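Local coordinates for protein intermedilysin (PDB 5IMW) that probably lyses host cells by binding cholesterol-containing membranes, changing shape and assembling there into an oligomeric pore, at residues A[194-206]-A[319-332]. Residues are numbered along the deposited sequence; the frame is centred on the assembly and turned at random.
Sequences IANFRQVYYTASV and GSNFSAQSPAVPIS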
loop_
_atom_site.group_PDB
_atom_site.type_symbol
_atom_site.label_atom_id
_atom_site.label_comp_id
_atom_site.label_asym_id
_atom_site.label_seq_id
_atom_site.Cartn_x
_atom_site.Cartn_y
_atom_site.Cartn_z
ATOM N N ILE A 194 -1.330 8.171 0.817
ATOM C CA ILE A 194 -0.401 8.098 1.938
ATOM C C ILE A 194 0.740 7.169 1.548
ATOM O O ILE A 194 0.522 6.151 0.882
ATOM C CB ILE A 194 -1.084 7.602 3.231
ATOM C CG1 ILE A 194 -2.250 8.522 3.628
ATOM C CG2 ILE A 194 -0.057 7.492 4.360
ATOM C CD1 ILE A 194 -1.853 9.735 4.440
ATOM N N ALA A 195 1.956 7.522 1.960
ATOM C CA ALA A 195 3.138 6.727 1.666
ATOM C C ALA A 195 3.987 6.558 2.917
ATOM O O ALA A 195 4.011 7.425 3.795
ATOM C CB ALA A 195 3.982 7.370 0.564
ATOM N N ASN A 196 4.684 5.427 2.983
ATOM C CA ASN A 196 5.638 5.142 4.046
ATOM C C ASN A 196 6.999 4.866 3.426
ATOM O O ASN A 196 7.119 4.016 2.537
ATOM C CB ASN A 196 5.201 3.941 4.884
ATOM C CG ASN A 196 6.200 3.599 5.970
ATOM O OD1 ASN A 196 6.610 4.461 6.747
ATOM N ND2 ASN A 196 6.614 2.339 6.018
ATOM N N PHE A 197 8.017 5.581 3.894
ATOM C CA PHE A 197 9.394 5.352 3.481
ATOM C C PHE A 197 10.194 4.918 4.699
ATOM O O PHE A 197 10.091 5.536 5.763
ATOM C CB PHE A 197 10.010 6.609 2.859
ATOM C CG PHE A 197 9.417 6.991 1.529
ATOM C CD1 PHE A 197 9.911 6.448 0.354
ATOM C CD2 PHE A 197 8.378 7.906 1.452
ATOM C CE1 PHE A 197 9.377 6.800 -0.867
ATOM C CE2 PHE A 197 7.837 8.261 0.230
ATOM C CZ PHE A 197 8.337 7.706 -0.930
ATOM N N ARG A 198 10.970 3.847 4.545
ATOM C CA ARG A 198 11.822 3.324 5.610
ATOM C C ARG A 198 13.259 3.305 5.107
ATOM O O ARG A 198 13.617 2.468 4.271
ATOM C CB ARG A 198 11.375 1.929 6.040
ATOM C CG ARG A 198 10.032 1.901 6.744
ATOM C CD ARG A 198 10.094 1.070 8.010
ATOM N NE ARG A 198 8.893 1.240 8.826
ATOM C CZ ARG A 198 7.912 0.348 8.948
ATOM N NH1 ARG A 198 7.963 -0.817 8.316
ATOM N NH2 ARG A 198 6.872 0.625 9.720
ATOM N N GLN A 199 14.079 4.222 5.619
ATOM C CA GLN A 199 15.475 4.357 5.211
ATOM C C GLN A 199 16.358 3.692 6.263
ATOM O O GLN A 199 16.570 4.246 7.347
ATOM C CB GLN A 199 15.840 5.830 5.038
ATOM C CG GLN A 199 15.022 6.552 3.974
ATOM C CD GLN A 199 15.209 8.059 4.008
ATOM O OE1 GLN A 199 15.257 8.667 5.077
ATOM N NE2 GLN A 199 15.307 8.669 2.834
ATOM N N VAL A 200 16.887 2.516 5.932
ATOM C CA VAL A 200 17.619 1.675 6.874
ATOM C C VAL A 200 19.109 1.808 6.591
ATOM O O VAL A 200 19.561 1.555 5.467
ATOM C CB VAL A 200 17.171 0.208 6.775
ATOM C CG1 VAL A 200 17.968 -0.664 7.732
ATOM C CG2 VAL A 200 15.682 0.092 7.056
ATOM N N TYR A 201 19.873 2.192 7.614
ATOM C CA TYR A 201 21.329 2.247 7.519
ATOM C C TYR A 201 21.956 0.933 7.975
ATOM O O TYR A 201 22.713 0.303 7.228
ATOM C CB TYR A 201 21.871 3.409 8.358
ATOM C CG TYR A 201 21.237 4.747 8.054
ATOM C CD1 TYR A 201 20.834 5.072 6.767
ATOM C CD2 TYR A 201 21.039 5.683 9.059
ATOM C CE1 TYR A 201 20.254 6.294 6.489
ATOM C CE2 TYR A 201 20.460 6.906 8.792
ATOM C CZ TYR A 201 20.069 7.207 7.506
ATOM O OH TYR A 201 19.490 8.425 7.232
ATOM N N TYR A 202 21.659 0.517 9.204
ATOM C CA TYR A 202 22.143 -0.747 9.738
ATOM C C TYR A 202 21.032 -1.400 10.549
ATOM O O TYR A 202 20.060 -0.752 10.949
ATOM C CB TYR A 202 23.407 -0.556 10.596
ATOM C CG TYR A 202 23.265 0.439 11.728
ATOM C CD1 TYR A 202 23.443 1.799 11.511
ATOM C CD2 TYR A 202 22.971 0.018 13.017
ATOM C CE1 TYR A 202 23.319 2.711 12.543
ATOM C CE2 TYR A 202 22.847 0.923 14.056
ATOM C CZ TYR A 202 23.021 2.267 13.812
ATOM O OH TYR A 202 22.897 3.169 14.844
ATOM N N THR A 203 21.183 -2.703 10.772
ATOM C CA THR A 203 20.206 -3.494 11.508
ATOM C C THR A 203 20.929 -4.373 12.514
ATOM O O THR A 203 21.904 -5.048 12.165
ATOM C CB THR A 203 19.364 -4.364 10.565
ATOM O OG1 THR A 203 19.947 -4.370 9.257
ATOM C CG2 THR A 203 17.942 -3.842 10.482
ATOM N N ALA A 204 20.450 -4.365 13.755
ATOM C CA ALA A 204 20.981 -5.216 14.810
ATOM C C ALA A 204 20.075 -6.433 14.953
ATOM O O ALA A 204 18.905 -6.299 15.325
ATOM C CB ALA A 204 21.077 -4.455 16.133
ATOM N N SER A 205 20.614 -7.611 14.652
ATOM C CA SER A 205 19.866 -8.859 14.694
ATOM C C SER A 205 20.486 -9.791 15.724
ATOM O O SER A 205 21.712 -9.917 15.798
ATOM C CB SER A 205 19.856 -9.540 13.325
ATOM O OG SER A 205 21.149 -10.010 12.987
ATOM N N VAL A 206 19.637 -10.451 16.511
ATOM C CA VAL A 206 20.095 -11.328 17.582
ATOM C C VAL A 206 20.377 -12.710 17.018
ATOM O O VAL A 206 19.590 -13.253 16.235
ATOM C CB VAL A 206 19.058 -11.402 18.721
ATOM C CG1 VAL A 206 18.699 -10.008 19.214
ATOM C CG2 VAL A 206 17.817 -12.149 18.269
ATOM N N GLY A 319 18.241 11.697 3.081
ATOM C CA GLY A 319 18.554 10.606 3.985
ATOM C C GLY A 319 19.064 9.362 3.285
ATOM O O GLY A 319 18.951 8.254 3.819
ATOM N N SER A 320 19.636 9.528 2.091
ATOM C CA SER A 320 20.131 8.388 1.329
ATOM C C SER A 320 21.374 7.759 1.940
ATOM O O SER A 320 21.735 6.643 1.551
ATOM C CB SER A 320 20.437 8.811 -0.108
ATOM O OG SER A 320 19.305 9.408 -0.712
ATOM N N ASN A 321 22.035 8.436 2.879
ATOM C CA ASN A 321 23.296 7.956 3.424
ATOM C C ASN A 321 23.383 8.279 4.906
ATOM O O ASN A 321 22.866 9.300 5.370
ATOM C CB ASN A 321 24.491 8.580 2.696
ATOM C CG ASN A 321 24.660 8.041 1.294
ATOM O OD1 ASN A 321 24.507 8.769 0.314
ATOM N ND2 ASN A 321 24.976 6.754 1.191
ATOM N N PHE A 322 24.050 7.394 5.639
ATOM C CA PHE A 322 24.291 7.607 7.059
ATOM C C PHE A 322 25.226 8.798 7.242
ATOM O O PHE A 322 26.382 8.766 6.803
ATOM C CB PHE A 322 24.887 6.340 7.673
ATOM C CG PHE A 322 24.930 6.335 9.184
ATOM C CD1 PHE A 322 24.449 7.403 9.927
ATOM C CD2 PHE A 322 25.466 5.250 9.856
ATOM C CE1 PHE A 322 24.499 7.382 11.305
ATOM C CE2 PHE A 322 25.518 5.225 11.232
ATOM C CZ PHE A 322 25.034 6.294 11.959
ATOM N N SER A 323 24.727 9.853 7.893
ATOM C CA SER A 323 25.525 11.060 8.079
ATOM C C SER A 323 26.734 10.813 8.975
ATOM O O SER A 323 27.773 11.458 8.795
ATOM C CB SER A 323 24.653 12.174 8.663
ATOM O OG SER A 323 24.170 11.828 9.949
ATOM N N ALA A 324 26.620 9.898 9.939
ATOM C CA ALA A 324 27.674 9.534 10.891
ATOM C C ALA A 324 27.855 10.591 11.973
ATOM O O ALA A 324 28.859 10.553 12.693
ATOM C CB ALA A 324 29.025 9.285 10.210
ATOM N N GLN A 325 26.919 11.533 12.114
ATOM C CA GLN A 325 27.008 12.514 13.192
ATOM C C GLN A 325 26.842 11.866 14.561
ATOM O O GLN A 325 27.447 12.319 15.540
ATOM C CB GLN A 325 25.941 13.594 13.012
ATOM C CG GLN A 325 25.937 14.284 11.653
ATOM C CD GLN A 325 27.033 15.319 11.512
ATOM O OE1 GLN A 325 28.141 15.143 12.022
ATOM N NE2 GLN A 325 26.724 16.414 10.826
ATOM N N SER A 326 26.028 10.821 14.649
ATOM C CA SER A 326 25.683 10.186 15.914
ATOM C C SER A 326 25.098 8.810 15.622
ATOM O O SER A 326 24.962 8.438 14.450
ATOM C CB SER A 326 24.689 11.055 16.689
ATOM O OG SER A 326 25.120 11.268 18.024
ATOM N N PRO A 327 24.748 8.025 16.636
ATOM C CA PRO A 327 24.116 6.731 16.370
ATOM C C PRO A 327 22.659 6.891 15.974
ATOM O O PRO A 327 21.942 7.770 16.459
ATOM C CB PRO A 327 24.248 5.992 17.704
ATOM C CG PRO A 327 24.276 7.064 18.716
ATOM C CD PRO A 327 24.925 8.261 18.079
ATOM N N ALA A 328 22.231 6.015 15.075
ATOM C CA ALA A 328 20.909 6.129 14.488
ATOM C C ALA A 328 19.826 5.741 15.494
ATOM O O ALA A 328 20.083 5.108 16.523
ATOM C CB ALA A 328 20.814 5.256 13.239
ATOM N N VAL A 329 18.598 6.143 15.180
ATOM C CA VAL A 329 17.424 5.879 16.012
ATOM C C VAL A 329 16.665 4.691 15.426
ATOM O O VAL A 329 16.592 4.559 14.195
ATOM C CB VAL A 329 16.529 7.128 16.103
ATOM C CG1 VAL A 329 15.303 6.869 16.968
ATOM C CG2 VAL A 329 17.314 8.323 16.645
ATOM N N PRO A 330 16.089 3.807 16.246
ATOM C CA PRO A 330 15.345 2.666 15.694
ATOM C C PRO A 330 14.031 3.102 15.064
ATOM O O PRO A 330 13.308 3.940 15.610
ATOM C CB PRO A 330 15.108 1.772 16.918
ATOM C CG PRO A 330 15.184 2.701 18.081
ATOM C CD PRO A 330 16.200 3.729 17.712
ATOM N N ILE A 331 13.706 2.501 13.920
ATOM C CA ILE A 331 12.519 2.908 13.178
ATOM C C ILE A 331 11.606 1.706 13.007
ATOM O O ILE A 331 10.378 1.835 13.029
ATOM C CB ILE A 331 12.877 3.519 11.812
ATOM C CG1 ILE A 331 13.795 2.578 11.027
ATOM C CG2 ILE A 331 13.519 4.885 12.006
ATOM C CD1 ILE A 331 14.046 3.013 9.609
ATOM N N SER A 332 12.198 0.526 12.841
ATOM C CA SER A 332 11.412 -0.672 12.606
ATOM C C SER A 332 12.088 -1.864 13.262
ATOM O O SER A 332 13.310 -1.890 13.432
ATOM C CB SER A 332 11.218 -0.935 11.111
ATOM O OG SER A 332 12.348 -1.572 10.547
#
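Y202 wedges CG between its backbone N and carbonyl carbon (chi1 55°), while F322 swings CG anti to its own N (chi1 -169°), and the two rings thereby meet; Y201, just before Y202, brings a third ring to F322. This aromatic cluster sits at the corner of the bent beta-sheet core of a cholesterol-dependent cytolysin, where the chain leaves strand 191-200 of one antiparallel sheet and enters strand 202-206 of the next. The loop from helix 310-318 to strand 329-337 runs past this corner and brings F322 to it.

F322 lays its CA over the middle of one Y201 face, 4.0 Å from the ring centroid, a CH-pi contact almost exactly on the ring normal. Its own ring is nearly parallel to that of Y201 but slid well aside, so the two hardly overlap; Y201 CD2 lies over the F322 face, 3.9 Å from F322 CD1. Y202 meets F322 at a slant, with CE1 3.6 Å from F322 CE2. The Y202 ring also meets that of Y244 and touches V133 of helix 122-140.

At the rim of Y201, G319 O approaches in the ring plane and takes a weak hydrogen bond from the phenol OH. The Q199 side-chain amide packs beside this same glycine peptide. Farther along, I331 pushes CD1 up to Q199 O (3.6 Å) and V200 CG2, while S332 CB lies over one guanidinium face of R198, toward its rim, and N196 ND2 over the centre of the other. I331 and S332 together face S243 as a classic beta bulge. At the far end of the Y202 ring, A328 N donates to the phenol OH at 2.9 Å, a bent bond of 140°, while A328 CB sits 3.6 Å from Y202 CE1.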